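Local coordinates for ZYG-9 (Caenorhabditis elegans, PDB 2OF3), which organizes microtubules and spindle poles during mitosis and meiosis in the one-cell embryo, and is required for default positioning of the oocyte nucleus, at residues Val24-Gln29 with Cys92-Phe97; Leu139-Ala144 with Ala181-Glu186. All coordinates share one frame; numbering follows the deposited sequence.

Interaction 1: Val24-Gln29 with Cys92-Phe97; sequences VKWNFQ and CTLRFF
Trp26 and Phe28, in the loop between helices 10-19 and 33-44, join Thr93, Leu94 and Phe97 in an aromatic cluster that ties this loop to helix 85-95 and the turn after it. The one polar link is nearly straight: Trp26 NE1 donates to Thr93 OG1 at 2.9 Å, with an N-H...O angle of 167°. The acceptor lies almost in the indole plane. With OG1 between its backbone N and carbonyl carbon (chi1 65°), Thr93 also gives its hydroxyl proton to Lys90 O, one turn back on the helix. A threonine suits this buried place because its small hydroxyl can accept and donate at once, and tryptophan supplies a ring N-H within a broad apolar surface.

That surface is used as well. Leu94 CD2 reaches Trp26 CZ2 at 3.8 Å, the two side chains crossing at about a right angle. Phe28 turns its edge to the indole, with CE2 3.4 Å above the plane of the Trp26 ring and over its centre. Its CE1 meets Phe97 CE2 at 3.9 Å, carrying the packing out to Phe97, which is partly exposed and whose CE1 comes 3.3 Å from Gln29 O. Tyr136 and His35 also pack against Phe28. Such packing of a loop against several helices is consistent with the all-helical, HEAT-repeat architecture of TOG domains.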
ATOM      1  N   VAL A  24      -6.015  -9.514 -17.437  1.00 21.58           N
ATOM      2  CA  VAL A  24      -4.608  -9.587 -17.099  1.00 21.49           C
ATOM      3  C   VAL A  24      -4.433  -8.992 -15.703  1.00 22.03           C
ATOM      4  O   VAL A  24      -5.155  -8.031 -15.327  1.00 21.12           O
ATOM      5  CB  VAL A  24      -3.650  -8.909 -18.105  1.00 22.14           C
ATOM      6  CG1 VAL A  24      -3.939  -9.371 -19.572  1.00 24.92           C
ATOM      7  CG2 VAL A  24      -3.743  -7.409 -18.057  1.00 25.44           C
ATOM      8  N   LYS A  25      -3.484  -9.551 -14.958  1.00 20.00           N
ATOM      9  CA  LYS A  25      -3.291  -9.217 -13.558  1.00 20.00           C
ATOM     10  C   LYS A  25      -2.404  -7.988 -13.415  1.00 20.00           C
ATOM     11  O   LYS A  25      -1.386  -7.853 -14.092  1.00 23.57           O
ATOM     12  CB  LYS A  25      -2.677 -10.398 -12.805  1.00 20.00           C
ATOM     13  CG  LYS A  25      -3.585 -11.614 -12.712  1.00 20.00           C
ATOM     14  CD  LYS A  25      -2.932 -12.730 -11.914  1.00 20.00           C
ATOM     15  CE  LYS A  25      -3.436 -14.094 -12.358  1.00 20.00           C
ATOM     16  NZ  LYS A  25      -4.913 -14.213 -12.215  1.00 20.00           N
ATOM     17  N   TRP A  26      -2.811  -7.098 -12.522  1.00 22.71           N
ATOM     18  CA  TRP A  26      -2.154  -5.822 -12.324  1.00 22.01           C
ATOM     19  C   TRP A  26      -0.911  -6.058 -11.462  1.00 22.39           C
ATOM     20  O   TRP A  26      -0.887  -5.799 -10.235  1.00 23.39           O
ATOM     21  CB  TRP A  26      -3.148  -4.923 -11.615  1.00 20.86           C
ATOM     22  CG  TRP A  26      -2.920  -3.463 -11.900  1.00 19.43           C
ATOM     23  CD1 TRP A  26      -2.368  -2.568 -11.067  1.00 20.47           C
ATOM     24  CD2 TRP A  26      -3.276  -2.751 -13.094  1.00 18.68           C
ATOM     25  NE1 TRP A  26      -2.381  -1.322 -11.636  1.00 19.16           N
ATOM     26  CE2 TRP A  26      -2.918  -1.411 -12.893  1.00 18.85           C
ATOM     27  CE3 TRP A  26      -3.908  -3.117 -14.301  1.00 17.50           C
ATOM     28  CZ2 TRP A  26      -3.100  -0.418 -13.874  1.00 20.79           C
ATOM     29  CZ3 TRP A  26      -4.085  -2.141 -15.283  1.00 19.25           C
ATOM     30  CH2 TRP A  26      -3.725  -0.802 -15.051  1.00 19.44           C
ATOM     31  N   ASN A  27       0.129  -6.600 -12.093  1.00 23.21           N
ATOM     32  CA  ASN A  27       1.307  -7.096 -11.357  1.00 24.01           C
ATOM     33  C   ASN A  27       2.593  -6.822 -12.135  1.00 24.25           C
ATOM     34  O   ASN A  27       3.605  -7.493 -11.913  1.00 25.32           O
ATOM     35  CB  ASN A  27       1.141  -8.595 -11.019  1.00 24.41           C
ATOM     36  CG  ASN A  27       1.128  -9.489 -12.287  1.00 25.11           C
ATOM     37  OD1 ASN A  27       1.182  -9.007 -13.446  1.00 28.18           O
ATOM     38  ND2 ASN A  27       1.057 -10.777 -12.072  1.00 27.40           N
ATOM     39  N   PHE A  28       2.550  -5.827 -13.017  1.00 24.67           N
ATOM     40  CA  PHE A  28       3.702  -5.403 -13.789  1.00 26.20           C
ATOM     41  C   PHE A  28       4.820  -4.789 -12.936  1.00 27.92           C
ATOM     42  O   PHE A  28       4.591  -4.358 -11.812  1.00 28.24           O
ATOM     43  CB  PHE A  28       3.277  -4.385 -14.858  1.00 25.30           C
ATOM     44  CG  PHE A  28       2.365  -3.282 -14.347  1.00 25.42           C
ATOM     45  CD1 PHE A  28       2.873  -2.200 -13.572  1.00 24.08           C
ATOM     46  CD2 PHE A  28       1.003  -3.292 -14.652  1.00 21.88           C
ATOM     47  CE1 PHE A  28       2.049  -1.175 -13.088  1.00 23.81           C
ATOM     48  CE2 PHE A  28       0.172  -2.238 -14.187  1.00 24.71           C
ATOM     49  CZ  PHE A  28       0.700  -1.195 -13.383  1.00 21.73           C
ATOM     50  N   GLN A  29       6.021  -4.709 -13.497  1.00 29.61           N
ATOM     51  CA  GLN A  29       7.111  -4.023 -12.865  1.00 30.88           C
ATOM     52  C   GLN A  29       7.004  -2.559 -13.208  1.00 30.36           C
ATOM     53  O   GLN A  29       7.396  -1.705 -12.430  1.00 28.99           O
ATOM     54  CB  GLN A  29       8.446  -4.567 -13.389  1.00 32.52           C
ATOM     55  CG  GLN A  29       8.714  -6.008 -13.016  1.00 39.78           C
ATOM     56  CD  GLN A  29       8.740  -6.209 -11.483  1.00 48.49           C
ATOM     57  OE1 GLN A  29       9.232  -5.340 -10.752  1.00 54.97           O
ATOM     58  NE2 GLN A  29       8.207  -7.348 -10.999  1.00 49.80           N
ATOM     59  N   CYS A  92      -4.612   5.393 -10.338  1.00 20.09           N
ATOM     60  CA  CYS A  92      -3.679   6.014  -9.408  1.00 21.03           C
ATOM     61  C   CYS A  92      -2.313   5.312  -9.413  1.00 21.57           C
ATOM     62  O   CYS A  92      -1.296   6.006  -9.356  1.00 20.80           O
ATOM     63  CB  CYS A  92      -4.258   6.034  -7.976  1.00 20.33           C
ATOM     64  SG  CYS A  92      -5.725   7.166  -7.761  1.00 23.04           S
ATOM     65  N   THR A  93      -2.247   3.970  -9.531  1.00 20.96           N
ATOM     66  CA  THR A  93      -0.941   3.325  -9.579  1.00 21.22           C
ATOM     67  C   THR A  93      -0.124   3.759 -10.795  1.00 22.15           C
ATOM     68  O   THR A  93       1.106   3.782 -10.718  1.00 23.28           O
ATOM     69  CB  THR A  93      -0.986   1.745  -9.542  1.00 21.13           C
ATOM     70  OG1 THR A  93      -1.621   1.279 -10.739  1.00 23.29           O
ATOM     71  CG2 THR A  93      -1.756   1.228  -8.339  1.00 18.39           C
ATOM     72  N   LEU A  94      -0.788   4.068 -11.920  1.00 22.65           N
ATOM     73  CA  LEU A  94      -0.112   4.554 -13.132  1.00 23.11           C
ATOM     74  C   LEU A  94       0.584   5.888 -12.846  1.00 23.99           C
ATOM     75  O   LEU A  94       1.728   6.122 -13.298  1.00 22.85           O
ATOM     76  CB  LEU A  94      -1.119   4.707 -14.274  1.00 23.16           C
ATOM     77  CG  LEU A  94      -1.868   3.479 -14.802  1.00 21.45           C
ATOM     78  CD1 LEU A  94      -2.694   3.902 -15.975  1.00 23.00           C
ATOM     79  CD2 LEU A  94      -0.903   2.397 -15.198  1.00 23.71           C
ATOM     80  N   ARG A  95      -0.095   6.734 -12.076  1.00 24.62           N
ATOM     81  CA  ARG A  95       0.482   7.975 -11.551  1.00 26.26           C
ATOM     82  C   ARG A  95       1.632   7.788 -10.613  1.00 27.08           C
ATOM     83  O   ARG A  95       2.449   8.679 -10.503  1.00 29.16           O
ATOM     84  CB  ARG A  95      -0.567   8.862 -10.866  1.00 26.40           C
ATOM     85  CG  ARG A  95      -1.779   9.166 -11.727  1.00 28.23           C
ATOM     86  CD  ARG A  95      -1.366   9.868 -13.031  1.00 35.11           C
ATOM     87  NE  ARG A  95      -2.085   9.193 -14.087  1.00 41.50           N
ATOM     88  CZ  ARG A  95      -1.555   8.612 -15.145  1.00 39.00           C
ATOM     89  NH1 ARG A  95      -0.287   8.669 -15.399  1.00 36.88           N
ATOM     90  NH2 ARG A  95      -2.354   8.015 -15.982  1.00 45.17           N
ATOM     91  N   PHE A  96       1.758   6.649  -9.954  1.00 27.22           N
ATOM     92  CA  PHE A  96       2.938   6.377  -9.123  1.00 27.07           C
ATOM     93  C   PHE A  96       4.250   6.227  -9.893  1.00 29.26           C
ATOM     94  O   PHE A  96       5.320   6.272  -9.289  1.00 30.04           O
ATOM     95  CB  PHE A  96       2.721   5.149  -8.189  1.00 24.43           C
ATOM     96  CG  PHE A  96       1.606   5.331  -7.187  1.00 23.58           C
ATOM     97  CD1 PHE A  96       1.120   6.606  -6.874  1.00 21.66           C
ATOM     98  CD2 PHE A  96       1.024   4.231  -6.560  1.00 20.96           C
ATOM     99  CE1 PHE A  96       0.053   6.795  -5.949  1.00 21.50           C
ATOM    100  CE2 PHE A  96      -0.033   4.384  -5.626  1.00 19.53           C
ATOM    101  CZ  PHE A  96      -0.524   5.692  -5.321  1.00 20.76           C
ATOM    102  N   PHE A  97       4.192   6.056 -11.208  1.00 30.27           N
ATOM    103  CA  PHE A  97       5.398   5.847 -12.007  1.00 32.25           C
ATOM    104  C   PHE A  97       5.954   7.154 -12.641  1.00 35.51           C
ATOM    105  O   PHE A  97       7.109   7.226 -13.059  1.00 36.95           O
ATOM    106  CB  PHE A  97       5.132   4.750 -13.042  1.00 29.34           C
ATOM    107  CG  PHE A  97       5.142   3.377 -12.429  1.00 28.50           C
ATOM    108  CD1 PHE A  97       6.316   2.638 -12.375  1.00 25.95           C
ATOM    109  CD2 PHE A  97       3.999   2.860 -11.831  1.00 25.61           C
ATOM    110  CE1 PHE A  97       6.368   1.400 -11.773  1.00 26.16           C
ATOM    111  CE2 PHE A  97       4.023   1.580 -11.235  1.00 23.07           C
ATOM    112  CZ  PHE A  97       5.218   0.848 -11.206  1.00 25.51           C
TER

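Interaction 2: Leu139-Ala144 with Ala181-Glu186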
ATOM      1  N   LEU A 139       5.711   1.647  -3.052  1.00 22.33           N
ATOM      2  CA  LEU A 139       6.790   2.341  -3.724  1.00 23.04           C
ATOM      3  C   LEU A 139       6.943   3.807  -3.249  1.00 24.63           C
ATOM      4  O   LEU A 139       8.063   4.335  -3.155  1.00 24.19           O
ATOM      5  CB  LEU A 139       6.609   2.326  -5.253  1.00 23.13           C
ATOM      6  CG  LEU A 139       6.624   0.952  -5.948  1.00 24.43           C
ATOM      7  CD1 LEU A 139       6.266   1.094  -7.480  1.00 26.33           C
ATOM      8  CD2 LEU A 139       7.976   0.223  -5.727  1.00 24.59           C
ATOM      9  N   LYS A 140       5.819   4.449  -2.935  1.00 25.26           N
ATOM     10  CA  LYS A 140       5.772   5.857  -2.673  1.00 25.14           C
ATOM     11  C   LYS A 140       6.164   6.123  -1.245  1.00 25.74           C
ATOM     12  O   LYS A 140       6.387   7.304  -0.861  1.00 25.09           O
ATOM     13  CB  LYS A 140       4.338   6.355  -2.918  1.00 25.62           C
ATOM     14  CG  LYS A 140       3.918   6.251  -4.395  1.00 26.14           C
ATOM     15  CD  LYS A 140       4.681   7.181  -5.308  1.00 26.76           C
ATOM     16  CE  LYS A 140       5.749   6.392  -6.048  1.00 34.15           C
ATOM     17  NZ  LYS A 140       6.642   7.335  -6.795  1.00 35.76           N
ATOM     18  N   THR A 141       6.250   5.058  -0.431  1.00 25.35           N
ATOM     19  CA  THR A 141       6.927   5.170   0.877  1.00 25.64           C
ATOM     20  C   THR A 141       8.391   5.581   0.726  1.00 26.08           C
ATOM     21  O   THR A 141       8.989   6.068   1.681  1.00 27.57           O
ATOM     22  CB  THR A 141       6.837   3.897   1.783  1.00 25.64           C
ATOM     23  OG1 THR A 141       7.606   2.819   1.221  1.00 25.18           O
ATOM     24  CG2 THR A 141       5.383   3.477   1.996  1.00 25.19           C
ATOM     25  N   GLY A 142       8.975   5.424  -0.457  1.00 24.83           N
ATOM     26  CA  GLY A 142      10.342   5.867  -0.654  1.00 26.26           C
ATOM     27  C   GLY A 142      10.455   7.284  -1.196  1.00 26.98           C
ATOM     28  O   GLY A 142      11.483   7.641  -1.744  1.00 27.43           O
ATOM     29  N   GLU A 143       9.387   8.064  -1.093  1.00 27.05           N
ATOM     30  CA  GLU A 143       9.392   9.455  -1.532  1.00 29.44           C
ATOM     31  C   GLU A 143      10.407  10.280  -0.669  1.00 30.29           C
ATOM     32  O   GLU A 143      10.538  10.044   0.527  1.00 29.39           O
ATOM     33  CB  GLU A 143       7.979  10.055  -1.449  1.00 29.00           C
ATOM     34  CG  GLU A 143       7.084   9.664  -2.640  1.00 30.55           C
ATOM     35  CD  GLU A 143       7.607  10.261  -3.907  1.00 38.10           C
ATOM     36  OE1 GLU A 143       7.958  11.449  -3.854  1.00 40.12           O
ATOM     37  OE2 GLU A 143       7.718   9.568  -4.945  1.00 41.19           O
ATOM     38  N   ALA A 144      11.100  11.233  -1.297  1.00 31.61           N
ATOM     39  CA  ALA A 144      12.184  11.955  -0.653  1.00 33.22           C
ATOM     40  C   ALA A 144      11.676  13.005   0.325  1.00 34.11           C
ATOM     41  O   ALA A 144      12.391  13.359   1.269  1.00 34.28           O
ATOM     42  CB  ALA A 144      13.099  12.564  -1.697  1.00 33.18           C
ATOM     43  N   ALA A 181      16.169   2.760   0.275  1.00 22.94           N
ATOM     44  CA  ALA A 181      16.265   2.584   1.711  1.00 22.06           C
ATOM     45  C   ALA A 181      15.099   3.202   2.440  1.00 21.23           C
ATOM     46  O   ALA A 181      14.720   2.714   3.509  1.00 21.41           O
ATOM     47  CB  ALA A 181      17.622   3.176   2.258  1.00 22.55           C
ATOM     48  N   ARG A 182      14.512   4.269   1.904  1.00 21.24           N
ATOM     49  CA  ARG A 182      13.332   4.877   2.565  1.00 21.93           C
ATOM     50  C   ARG A 182      12.152   3.939   2.517  1.00 21.04           C
ATOM     51  O   ARG A 182      11.425   3.821   3.482  1.00 21.47           O
ATOM     52  CB  ARG A 182      12.944   6.211   1.925  1.00 21.93           C
ATOM     53  CG  ARG A 182      13.905   7.334   2.226  1.00 25.37           C
ATOM     54  CD  ARG A 182      13.557   8.522   1.369  1.00 29.11           C
ATOM     55  NE  ARG A 182      14.247   9.724   1.836  1.00 29.44           N
ATOM     56  CZ  ARG A 182      15.113  10.410   1.097  1.00 31.25           C
ATOM     57  NH1 ARG A 182      15.407  10.030  -0.146  1.00 28.53           N
ATOM     58  NH2 ARG A 182      15.677  11.487   1.608  1.00 29.98           N
ATOM     59  N   GLN A 183      11.960   3.266   1.381  1.00 21.97           N
ATOM     60  CA  GLN A 183      10.943   2.199   1.308  1.00 21.06           C
ATOM     61  C   GLN A 183      11.192   1.074   2.306  1.00 19.46           C
ATOM     62  O   GLN A 183      10.265   0.668   3.007  1.00 20.84           O
ATOM     63  CB  GLN A 183      10.869   1.601  -0.084  1.00 21.24           C
ATOM     64  CG  GLN A 183       9.825   0.476  -0.157  1.00 24.15           C
ATOM     65  CD  GLN A 183       9.451   0.062  -1.584  1.00 24.57           C
ATOM     66  OE1 GLN A 183       9.796   0.719  -2.542  1.00 25.85           O
ATOM     67  NE2 GLN A 183       8.701  -1.034  -1.699  1.00 32.48           N
ATOM     68  N   ARG A 184      12.404   0.535   2.395  1.00 18.61           N
ATOM     69  CA  ARG A 184      12.656  -0.497   3.400  1.00 17.74           C
ATOM     70  C   ARG A 184      12.369  -0.021   4.817  1.00 18.88           C
ATOM     71  O   ARG A 184      11.732  -0.764   5.598  1.00 17.65           O
ATOM     72  CB  ARG A 184      14.111  -0.997   3.338  1.00 18.06           C
ATOM     73  CG  ARG A 184      14.509  -1.545   1.985  1.00 18.76           C
ATOM     74  CD  ARG A 184      15.772  -2.343   2.120  1.00 23.64           C
ATOM     75  NE  ARG A 184      16.950  -1.542   2.516  1.00 25.60           N
ATOM     76  CZ  ARG A 184      17.689  -0.810   1.678  1.00 24.12           C
ATOM     77  NH1 ARG A 184      17.355  -0.735   0.393  1.00 23.23           N
ATOM     78  NH2 ARG A 184      18.787  -0.158   2.134  1.00 24.80           N
ATOM     79  N   SER A 185      12.837   1.181   5.205  1.00 18.88           N
ATOM     80  CA  SER A 185      12.605   1.602   6.573  1.00 19.17           C
ATOM     81  C   SER A 185      11.152   1.898   6.828  1.00 19.80           C
ATOM     82  O   SER A 185      10.624   1.535   7.882  1.00 19.25           O
ATOM     83  CB  SER A 185      13.483   2.797   6.990  1.00 19.81           C
ATOM     84  OG  SER A 185      13.271   3.886   6.107  1.00 24.10           O
ATOM     85  N   GLU A 186      10.469   2.571   5.917  1.00 20.10           N
ATOM     86  CA  GLU A 186       9.037   2.862   6.189  1.00 20.47           C
ATOM     87  C   GLU A 186       8.167   1.608   6.360  1.00 20.92           C
ATOM     88  O   GLU A 186       7.245   1.589   7.182  1.00 20.44           O
ATOM     89  CB  GLU A 186       8.471   3.717   5.051  1.00 20.03           C
ATOM     90  CG  GLU A 186       8.984   5.192   5.036  1.00 22.88           C
ATOM     91  CD  GLU A 186       8.434   6.036   6.168  1.00 25.08           C
ATOM     92  OE1 GLU A 186       7.186   6.150   6.318  1.00 26.05           O
ATOM     93  OE2 GLU A 186       9.250   6.592   6.936  1.00 29.77           O
TER
HETATM   94  O   HOH W   1      10.372   3.318  -3.372  1.00 25.92           O
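Arg182 lies along the turn, moving from Gly142 to Glu143 to Ala144. Its CB sits 3.7 Å from Gly142 CA, where glycine fits because a side chain would probably press on Gln183 N. The chain then runs extended from CG to NE; CD passes 3.5 Å from Glu143 O, and the guanidinium lays one face over Ala144 CA, 3.7 Å from CZ. At the tip, NH1 lies 3.8 Å from Ala144 CB, and NH2 is near Ala144 O. The small alanine lets this flat group lie close to the backbone.

On the next residue, Gln183 CG is anti to the backbone N (chi1 179°); the side chain runs past Thr141 OG1, which is hydrogen-bonded to Leu138 O, and its OE1 comes 3.6 Å from Leu139 CA. A water donates to Gln183 OE1 at 2.8 Å and also to Leu139 O, bridging the segments. A leucine in place of Gln183 would probably cost this water one of its two acceptors and leave it free to shift. Glu186 packs with CB against Thr141 CB, 3.7 Å away, and with CG near Thr141 O. Oxygens lie against carbons in this van der Waals contact, so it depends on close fit, the one polar bridge running through the water.

How the interactions relate
Interaction 1 closes before interaction 2 opens along the chain, and their centres lie about 17 Å apart, yet the two meet directly. Lys140 NZ, which forms a salt bridge with Glu143 OE2 in interaction 2, donates to Phe96 O of interaction 1 at 3.0 Å. Separately, Phe97 CZ packs 3.9 Å from Leu139 CD1. The turn after helix 85-95 is thereby joined to the turn after helix 127-139, which in turn rests on helix 181-198. Helix 127-139 also touches interaction 1 through Phe133 and Tyr136. The contacts therefore form successive links along the helical stack, the first more buried than the second.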